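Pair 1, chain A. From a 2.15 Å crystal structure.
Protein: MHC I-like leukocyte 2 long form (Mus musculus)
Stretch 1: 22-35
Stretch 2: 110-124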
# COMPACT_ATOMS: atom_id res chain seq x y z
N THR A 22 3.83 13.94 15.20
CA THR A 22 4.75 14.63 14.30
C THR A 22 4.00 15.46 13.25
O THR A 22 3.01 15.00 12.67
CB THR A 22 5.71 13.64 13.61
OG1 THR A 22 6.57 14.35 12.70
CG2 THR A 22 4.94 12.56 12.86
N HIS A 23 4.47 16.68 13.01
CA HIS A 23 3.79 17.58 12.09
C HIS A 23 4.78 18.37 11.25
O HIS A 23 5.93 18.58 11.66
CB HIS A 23 2.87 18.54 12.85
CG HIS A 23 1.81 17.85 13.64
ND1 HIS A 23 0.64 17.38 13.07
CD2 HIS A 23 1.73 17.54 14.96
CE1 HIS A 23 -0.11 16.83 14.00
NE2 HIS A 23 0.53 16.91 15.16
N THR A 24 4.34 18.82 10.08
CA THR A 24 5.20 19.55 9.16
C THR A 24 4.54 20.82 8.64
O THR A 24 3.35 20.83 8.31
CB THR A 24 5.61 18.68 7.96
OG1 THR A 24 6.16 17.44 8.44
CG2 THR A 24 6.66 19.39 7.11
N LEU A 25 5.31 21.90 8.60
CA LEU A 25 4.90 23.14 7.96
C LEU A 25 5.81 23.38 6.77
O LEU A 25 7.03 23.38 6.92
CB LEU A 25 4.97 24.32 8.94
CG LEU A 25 4.87 25.72 8.34
CD1 LEU A 25 3.58 25.89 7.57
CD2 LEU A 25 4.99 26.79 9.42
N ARG A 26 5.22 23.57 5.59
CA ARG A 26 6.02 23.74 4.38
C ARG A 26 5.53 24.92 3.54
O ARG A 26 4.34 25.03 3.25
CB ARG A 26 6.01 22.47 3.54
CG ARG A 26 6.83 22.59 2.25
CD ARG A 26 6.72 21.31 1.42
NE ARG A 26 7.28 20.15 2.11
CZ ARG A 26 8.53 19.72 1.98
NH1 ARG A 26 8.94 18.65 2.65
NH2 ARG A 26 9.37 20.35 1.17
N TYR A 27 6.47 25.78 3.17
CA TYR A 27 6.20 26.90 2.27
C TYR A 27 6.73 26.55 0.90
O TYR A 27 7.94 26.32 0.76
CB TYR A 27 6.87 28.18 2.76
CG TYR A 27 6.49 28.65 4.15
CD1 TYR A 27 7.07 28.08 5.28
CD2 TYR A 27 5.58 29.69 4.33
CE1 TYR A 27 6.74 28.51 6.55
CE2 TYR A 27 5.24 30.14 5.59
CZ TYR A 27 5.83 29.55 6.70
OH TYR A 27 5.50 29.98 7.97
N ASN A 28 5.86 26.49 -0.10
CA ASN A 28 6.30 26.35 -1.48
C ASN A 28 6.21 27.70 -2.17
O ASN A 28 5.12 28.22 -2.39
CB ASN A 28 5.48 25.29 -2.22
CG ASN A 28 5.99 23.88 -1.97
OD1 ASN A 28 6.87 23.67 -1.14
ND2 ASN A 28 5.45 22.92 -2.70
N VAL A 29 7.37 28.27 -2.50
CA VAL A 29 7.44 29.61 -3.05
C VAL A 29 7.93 29.57 -4.49
O VAL A 29 8.86 28.82 -4.82
CB VAL A 29 8.39 30.51 -2.22
CG1 VAL A 29 8.43 31.92 -2.78
CG2 VAL A 29 7.99 30.53 -0.76
N ARG A 30 7.31 30.37 -5.35
CA ARG A 30 7.78 30.47 -6.72
C ARG A 30 7.63 31.89 -7.26
O ARG A 30 6.60 32.52 -7.06
CB ARG A 30 7.02 29.49 -7.61
CG ARG A 30 7.26 29.70 -9.09
CD ARG A 30 6.75 28.53 -9.90
NE ARG A 30 5.32 28.33 -9.72
CZ ARG A 30 4.39 28.81 -10.54
NH1 ARG A 30 4.75 29.53 -11.60
NH2 ARG A 30 3.11 28.58 -10.30
N ALA A 31 8.67 32.39 -7.93
CA ALA A 31 8.59 33.67 -8.63
C ALA A 31 7.92 33.50 -9.99
O ALA A 31 8.26 32.59 -10.74
CB ALA A 31 9.97 34.28 -8.80
N HIS A 32 6.98 34.39 -10.30
CA HIS A 32 6.26 34.31 -11.56
C HIS A 32 7.16 34.68 -12.73
O HIS A 32 7.19 33.98 -13.74
CB HIS A 32 5.03 35.21 -11.53
CG HIS A 32 3.91 34.68 -10.70
ND1 HIS A 32 3.20 33.54 -11.05
CD2 HIS A 32 3.37 35.11 -9.54
CE1 HIS A 32 2.28 33.31 -10.14
NE2 HIS A 32 2.35 34.25 -9.21
N SER A 33 7.88 35.79 -12.58
CA SER A 33 8.86 36.21 -13.57
C SER A 33 9.93 37.06 -12.88
O SER A 33 9.61 37.90 -12.04
CB SER A 33 8.20 37.00 -14.70
OG SER A 33 7.94 38.34 -14.30
N LEU A 34 11.18 36.82 -13.24
CA LEU A 34 12.29 37.47 -12.55
C LEU A 34 12.55 38.87 -13.09
O LEU A 34 13.22 39.06 -14.10
CB LEU A 34 13.55 36.60 -12.68
CG LEU A 34 13.40 35.21 -12.05
CD1 LEU A 34 14.57 34.32 -12.41
CD2 LEU A 34 13.27 35.32 -10.54
N GLU A 35 12.00 39.87 -12.39
CA GLU A 35 12.22 41.26 -12.74
C GLU A 35 13.30 41.86 -11.85
O GLU A 35 14.36 42.28 -12.34
CB GLU A 35 10.91 42.05 -12.61
N LEU A 110 13.74 33.29 -20.20
CA LEU A 110 12.74 32.94 -19.19
C LEU A 110 13.26 31.82 -18.28
O LEU A 110 13.60 30.74 -18.76
CB LEU A 110 11.43 32.52 -19.86
CG LEU A 110 10.12 32.67 -19.09
CD1 LEU A 110 8.95 32.64 -20.06
CD2 LEU A 110 9.95 31.58 -18.03
N HIS A 111 13.30 32.09 -16.98
CA HIS A 111 13.79 31.10 -16.02
C HIS A 111 12.86 30.98 -14.82
O HIS A 111 12.03 31.86 -14.58
CB HIS A 111 15.20 31.46 -15.56
CG HIS A 111 16.18 31.55 -16.69
ND1 HIS A 111 16.90 30.46 -17.14
CD2 HIS A 111 16.56 32.60 -17.46
CE1 HIS A 111 17.68 30.84 -18.14
NE2 HIS A 111 17.49 32.13 -18.35
N THR A 112 13.01 29.89 -14.07
CA THR A 112 12.11 29.58 -12.97
C THR A 112 12.84 29.46 -11.64
O THR A 112 13.67 28.57 -11.46
CB THR A 112 11.34 28.26 -13.22
OG1 THR A 112 10.81 28.26 -14.55
CG2 THR A 112 10.21 28.09 -12.21
N LEU A 113 12.52 30.34 -10.69
CA LEU A 113 13.08 30.27 -9.35
C LEU A 113 12.05 29.76 -8.36
O LEU A 113 10.95 30.31 -8.25
CB LEU A 113 13.60 31.63 -8.90
CG LEU A 113 14.25 31.67 -7.52
CD1 LEU A 113 15.55 30.85 -7.50
CD2 LEU A 113 14.50 33.11 -7.08
N GLN A 114 12.41 28.69 -7.63
CA GLN A 114 11.52 28.08 -6.65
C GLN A 114 12.21 27.94 -5.31
O GLN A 114 13.43 27.85 -5.23
CB GLN A 114 11.05 26.70 -7.12
CG GLN A 114 10.23 26.70 -8.40
CD GLN A 114 10.12 25.30 -9.01
OE1 GLN A 114 10.88 24.95 -9.90
NE2 GLN A 114 9.17 24.51 -8.51
N ALA A 115 11.41 27.89 -4.25
CA ALA A 115 11.95 27.61 -2.93
C ALA A 115 10.98 26.71 -2.18
O ALA A 115 9.77 26.86 -2.29
CB ALA A 115 12.20 28.90 -2.15
N THR A 116 11.52 25.76 -1.43
CA THR A 116 10.68 25.06 -0.47
C THR A 116 11.38 25.15 0.88
O THR A 116 12.60 25.01 0.98
CB THR A 116 10.40 23.60 -0.87
OG1 THR A 116 9.45 23.04 0.05
CG2 THR A 116 11.68 22.73 -0.88
N LEU A 117 10.60 25.42 1.92
CA LEU A 117 11.20 25.65 3.22
C LEU A 117 10.18 25.41 4.31
O LEU A 117 8.98 25.36 4.04
CB LEU A 117 11.78 27.06 3.29
CG LEU A 117 10.82 28.26 3.20
CD1 LEU A 117 10.49 28.84 4.59
CD2 LEU A 117 11.34 29.33 2.24
N GLY A 118 10.65 25.25 5.53
CA GLY A 118 9.75 25.05 6.65
C GLY A 118 10.37 24.30 7.80
O GLY A 118 11.59 24.28 7.95
N CYS A 119 9.53 23.68 8.61
CA CYS A 119 10.00 23.02 9.81
C CYS A 119 9.14 21.80 10.12
O CYS A 119 7.99 21.71 9.69
CB CYS A 119 9.99 23.97 11.00
SG CYS A 119 8.34 24.57 11.45
N GLU A 120 9.72 20.88 10.87
CA GLU A 120 9.06 19.63 11.20
C GLU A 120 9.07 19.42 12.71
O GLU A 120 10.13 19.40 13.34
CB GLU A 120 9.74 18.46 10.49
CG GLU A 120 9.07 17.12 10.66
CD GLU A 120 9.69 16.05 9.78
OE1 GLU A 120 8.97 15.11 9.38
OE2 GLU A 120 10.90 16.16 9.48
N LEU A 121 7.88 19.30 13.29
CA LEU A 121 7.76 19.04 14.72
C LEU A 121 7.90 17.54 14.98
O LEU A 121 7.11 16.74 14.48
CB LEU A 121 6.42 19.55 15.25
CG LEU A 121 6.12 19.32 16.73
CD1 LEU A 121 7.04 20.16 17.61
CD2 LEU A 121 4.66 19.62 17.03
N LEU A 122 8.92 17.16 15.74
CA LEU A 122 9.12 15.76 16.08
C LEU A 122 8.32 15.41 17.33
O LEU A 122 8.05 16.27 18.16
CB LEU A 122 10.61 15.46 16.28
CG LEU A 122 11.54 15.74 15.10
CD1 LEU A 122 12.96 15.31 15.42
CD2 LEU A 122 11.03 15.05 13.85
N SER A 123 7.95 14.14 17.45
CA SER A 123 7.12 13.68 18.57
C SER A 123 7.81 13.87 19.92
O SER A 123 7.15 13.80 20.96
CB SER A 123 6.74 12.21 18.38
OG SER A 123 7.88 11.38 18.41
N ASN A 124 9.11 14.10 19.90
CA ASN A 124 9.86 14.38 21.12
C ASN A 124 9.97 15.89 21.39
O ASN A 124 10.79 16.32 22.21
CB ASN A 124 11.25 13.75 21.06
CG ASN A 124 12.19 14.48 20.12
OD1 ASN A 124 11.76 15.13 19.17
ND2 ASN A 124 13.49 14.37 20.39
O HOH W 1 10.80 32.36 -11.82

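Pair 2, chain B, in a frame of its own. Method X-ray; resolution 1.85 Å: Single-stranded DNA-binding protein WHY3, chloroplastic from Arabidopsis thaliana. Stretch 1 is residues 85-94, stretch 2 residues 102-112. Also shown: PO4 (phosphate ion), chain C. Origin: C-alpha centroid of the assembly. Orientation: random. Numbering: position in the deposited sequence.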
# COMPACT_ATOMS: atom_id res chain seq x y z
N GLU B 85 -0.07 20.90 -11.07
CA GLU B 85 1.23 21.20 -10.53
C GLU B 85 2.34 20.56 -11.37
O GLU B 85 2.17 19.45 -11.89
CB GLU B 85 1.30 20.67 -9.09
CG GLU B 85 2.53 21.13 -8.33
CD GLU B 85 2.54 20.67 -6.87
OE1 GLU B 85 1.67 19.88 -6.44
OE2 GLU B 85 3.45 21.11 -6.14
N SER B 86 3.46 21.26 -11.47
CA SER B 86 4.66 20.73 -12.10
C SER B 86 5.75 20.61 -11.08
O SER B 86 5.68 21.25 -10.02
CB SER B 86 5.08 21.62 -13.28
OG SER B 86 5.80 22.77 -12.84
N CYS B 87 6.73 19.76 -11.34
CA CYS B 87 7.92 19.75 -10.54
C CYS B 87 9.15 19.69 -11.45
O CYS B 87 9.08 19.25 -12.60
CB CYS B 87 7.91 18.58 -9.54
SG CYS B 87 7.84 16.99 -10.27
N GLU B 88 10.26 20.19 -10.94
CA GLU B 88 11.50 20.31 -11.71
C GLU B 88 12.65 20.04 -10.78
O GLU B 88 12.77 20.64 -9.70
CB GLU B 88 11.62 21.73 -12.30
CG GLU B 88 12.67 21.91 -13.33
CD GLU B 88 12.53 23.25 -14.10
OE1 GLU B 88 11.90 24.18 -13.57
OE2 GLU B 88 13.03 23.35 -15.23
N PHE B 89 13.51 19.12 -11.18
CA PHE B 89 14.66 18.72 -10.39
C PHE B 89 15.96 19.02 -11.12
O PHE B 89 16.09 18.70 -12.29
CB PHE B 89 14.61 17.22 -10.14
CG PHE B 89 13.30 16.72 -9.65
CD1 PHE B 89 12.65 17.33 -8.59
CD2 PHE B 89 12.71 15.63 -10.23
CE1 PHE B 89 11.40 16.83 -8.12
CE2 PHE B 89 11.49 15.13 -9.77
CZ PHE B 89 10.84 15.73 -8.72
N PHE B 90 16.93 19.58 -10.41
CA PHE B 90 18.21 19.93 -10.99
C PHE B 90 19.34 19.15 -10.33
O PHE B 90 19.50 19.19 -9.11
CB PHE B 90 18.50 21.42 -10.74
CG PHE B 90 17.42 22.33 -11.25
CD1 PHE B 90 16.25 22.52 -10.53
CD2 PHE B 90 17.57 23.00 -12.44
CE1 PHE B 90 15.25 23.36 -11.00
CE2 PHE B 90 16.57 23.86 -12.91
CZ PHE B 90 15.42 24.02 -12.20
N HIS B 91 20.13 18.47 -11.15
CA HIS B 91 21.24 17.67 -10.67
C HIS B 91 22.52 18.06 -11.39
O HIS B 91 22.54 18.17 -12.61
CB HIS B 91 21.02 16.20 -10.94
CG HIS B 91 19.99 15.55 -10.05
ND1 HIS B 91 19.71 14.20 -10.11
CD2 HIS B 91 19.13 16.06 -9.14
CE1 HIS B 91 18.75 13.90 -9.25
NE2 HIS B 91 18.37 15.01 -8.65
N ASP B 92 23.59 18.19 -10.61
CA ASP B 92 24.95 18.28 -11.14
C ASP B 92 25.64 16.95 -10.90
O ASP B 92 25.92 16.60 -9.76
CB ASP B 92 25.72 19.39 -10.43
CG ASP B 92 27.16 19.52 -10.92
OD1 ASP B 92 27.66 18.60 -11.61
OD2 ASP B 92 27.80 20.54 -10.61
N PRO B 93 25.92 16.20 -11.97
CA PRO B 93 26.47 14.84 -11.89
C PRO B 93 27.92 14.80 -11.42
O PRO B 93 28.44 13.74 -11.09
CB PRO B 93 26.42 14.33 -13.33
CG PRO B 93 25.74 15.35 -14.11
CD PRO B 93 25.69 16.62 -13.36
N PHE B 94 28.58 15.96 -11.42
CA PHE B 94 29.98 16.02 -11.02
C PHE B 94 30.13 16.96 -9.84
O PHE B 94 31.17 17.58 -9.68
CB PHE B 94 30.86 16.50 -12.18
CG PHE B 94 30.70 15.71 -13.44
CD1 PHE B 94 31.22 14.43 -13.55
CD2 PHE B 94 30.05 16.25 -14.53
CE1 PHE B 94 31.07 13.70 -14.73
CE2 PHE B 94 29.89 15.54 -15.71
CZ PHE B 94 30.40 14.26 -15.81
N LYS B 102 29.81 22.12 -14.76
CA LYS B 102 29.93 22.11 -16.22
C LYS B 102 28.74 21.44 -16.92
O LYS B 102 28.46 21.73 -18.08
CB LYS B 102 31.22 21.42 -16.62
CG LYS B 102 32.46 22.23 -16.26
CD LYS B 102 33.71 21.48 -16.63
CE LYS B 102 34.97 22.17 -16.09
NZ LYS B 102 36.18 21.40 -16.48
N VAL B 103 28.06 20.55 -16.20
CA VAL B 103 26.91 19.82 -16.75
C VAL B 103 25.74 19.90 -15.80
O VAL B 103 25.89 19.70 -14.58
CB VAL B 103 27.27 18.36 -17.03
CG1 VAL B 103 26.04 17.56 -17.53
CG2 VAL B 103 28.39 18.29 -18.04
N ARG B 104 24.56 20.22 -16.34
CA ARG B 104 23.36 20.27 -15.53
C ARG B 104 22.32 19.32 -16.13
O ARG B 104 22.10 19.35 -17.32
CB ARG B 104 22.82 21.69 -15.55
CG ARG B 104 21.66 21.96 -14.62
CD ARG B 104 21.56 23.46 -14.30
NE ARG B 104 20.33 24.08 -14.81
CZ ARG B 104 20.23 24.81 -15.92
NH1 ARG B 104 21.29 25.05 -16.68
NH2 ARG B 104 19.05 25.32 -16.27
N LYS B 105 21.69 18.52 -15.29
CA LYS B 105 20.59 17.66 -15.75
C LYS B 105 19.36 18.15 -15.05
O LYS B 105 19.34 18.30 -13.84
CB LYS B 105 20.83 16.22 -15.39
CG LYS B 105 22.05 15.59 -16.05
CD LYS B 105 22.10 14.09 -15.71
CE LYS B 105 23.14 13.36 -16.52
NZ LYS B 105 23.12 11.94 -16.20
N VAL B 106 18.32 18.39 -15.84
CA VAL B 106 17.08 18.87 -15.34
C VAL B 106 15.96 17.96 -15.77
O VAL B 106 15.75 17.75 -16.98
CB VAL B 106 16.76 20.27 -15.90
CG1 VAL B 106 15.50 20.80 -15.23
CG2 VAL B 106 17.94 21.21 -15.65
N LEU B 107 15.23 17.44 -14.79
CA LEU B 107 14.05 16.63 -15.10
C LEU B 107 12.85 17.48 -14.75
O LEU B 107 12.77 17.99 -13.65
CB LEU B 107 14.00 15.36 -14.25
CG LEU B 107 12.74 14.53 -14.48
CD1 LEU B 107 12.72 13.94 -15.87
CD2 LEU B 107 12.60 13.43 -13.46
N LYS B 108 11.95 17.67 -15.69
CA LYS B 108 10.72 18.39 -15.43
C LYS B 108 9.51 17.50 -15.71
O LYS B 108 9.49 16.76 -16.70
CB LYS B 108 10.60 19.67 -16.27
CG LYS B 108 9.47 20.54 -15.83
CD LYS B 108 9.45 21.91 -16.48
CE LYS B 108 8.46 22.80 -15.76
NZ LYS B 108 7.99 23.89 -16.65
N VAL B 109 8.53 17.56 -14.82
CA VAL B 109 7.28 16.85 -14.98
C VAL B 109 6.10 17.80 -14.92
O VAL B 109 5.90 18.51 -13.91
CB VAL B 109 7.10 15.72 -13.91
CG1 VAL B 109 5.79 15.04 -14.14
CG2 VAL B 109 8.22 14.71 -14.01
N GLU B 110 5.32 17.81 -15.99
CA GLU B 110 4.27 18.78 -16.20
C GLU B 110 2.95 18.12 -16.51
O GLU B 110 2.91 17.04 -17.09
CB GLU B 110 4.61 19.66 -17.40
CG GLU B 110 5.69 20.66 -17.20
CD GLU B 110 6.07 21.33 -18.52
OE1 GLU B 110 6.14 20.63 -19.54
OE2 GLU B 110 6.29 22.56 -18.52
N PRO B 111 1.85 18.78 -16.16
CA PRO B 111 0.53 18.26 -16.50
C PRO B 111 0.31 18.45 -17.99
O PRO B 111 0.85 19.40 -18.54
CB PRO B 111 -0.42 19.16 -15.68
CG PRO B 111 0.34 20.41 -15.45
CD PRO B 111 1.79 20.04 -15.40
N LEU B 112 -0.39 17.52 -18.64
CA LEU B 112 -0.78 17.74 -20.03
C LEU B 112 -2.02 18.62 -20.01
O LEU B 112 -2.90 18.44 -19.17
CB LEU B 112 -1.03 16.42 -20.76
CG LEU B 112 0.22 15.59 -21.02
CD1 LEU B 112 -0.16 14.20 -21.50
CD2 LEU B 112 1.14 16.26 -22.01
P PO4 C . 22.00 11.84 -12.17
O1 PO4 C . 21.79 11.19 -13.51
O2 PO4 C . 23.00 12.97 -12.29
O3 PO4 C . 20.75 12.42 -11.62
O4 PO4 C . 22.48 10.79 -11.20
O HOH W 2 29.12 19.37 -14.18

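What backbone arrangement do the two pairs share? Each is a pair of neighbouring antiparallel strands, with N-to-C directions 166° apart in pair 1 and 171° in pair 2, and the central residues superpose with an RMSD of 0.7 Å. The register is common to both: Leu25(A)–Cys119(A), Tyr27(A)–Leu117(A) and Val29(A)–Ala115(A) match Cys87(B)–Val109(B), Phe89(B)–Leu107(B) and His91(B)–Lys105(B). Each of these couples is joined by two backbone hydrogen bonds, such as Tyr27(A) N to Leu117(A) O at 2.7 Å and Phe89(B) N to Leu107(B) O at 2.8 Å.

How do these couples pack on the face they share? At one end, Leu25(A) CB lies 4.2 Å from Cys119(A) SG, whereas Cys87(B) SG lies 3.9 Å from Val109(B) CB, so the sulfur has changed strands. In the middle, both pairs set an aromatic ring against a leucine: Tyr27(A) CD1 is 3.6 Å from Leu117(A) CD1, and Phe89(B) CD2 is 3.9 Å from Leu107(B) CD2. The leucines reach the ring differently, with chi1 p in Leu117(A) and t in Leu107(B).

What happens where the third couple changes character? Buried Val29(A) and Ala115(A) make a small apolar contact, Val29(A) CB to Ala115(A) CB at 4.1 Å. Their counterparts are polar and partly exposed, and they meet around a phosphate ion, probably from the crystallisation liquor: His91(B) ND1 donates to PO4 O3 at 2.6 Å, and Lys105(B) NZ to PO4 O1 at 3.1 Å. The ion thus links two side chains that start close together, His91(B) CB lying 4.5 Å from Lys105(B) CB.

How is the opposite face filled? In pair 1 Thr116(A) is the centre of a polar chain: Arg26(A) NH2 donates to Thr116(A) OG1 at 2.9 Å, and Thr116(A) OG1 donates to Asn28(A) OD1 at 2.9 Å. The matching Val106(B) has no hydroxyl and packs instead against an aromatic ring, its CG2 3.7 Å from Phe90(B) CD2, while Glu88(B) OE2 comes within 3.6 Å of Val106(B) CG1.

Why does glycine match lysine beside this cluster? At the backbone angles of Gly118(A), 155°/-157°, a CB would press on the preceding carbonyl and sit 1.9 Å from Leu25(A) O, a clash. Lys108(B), at -120°/138°, adopts an ordinary strand conformation, and its CA falls 2.0 Å from that of Gly118(A). Its side chain rises from the sheet while leaning toward Glu110(B) on the same strand, and Lys108(B) NZ forms a salt bridge with Glu110(B) OE2 at 2.9 Å.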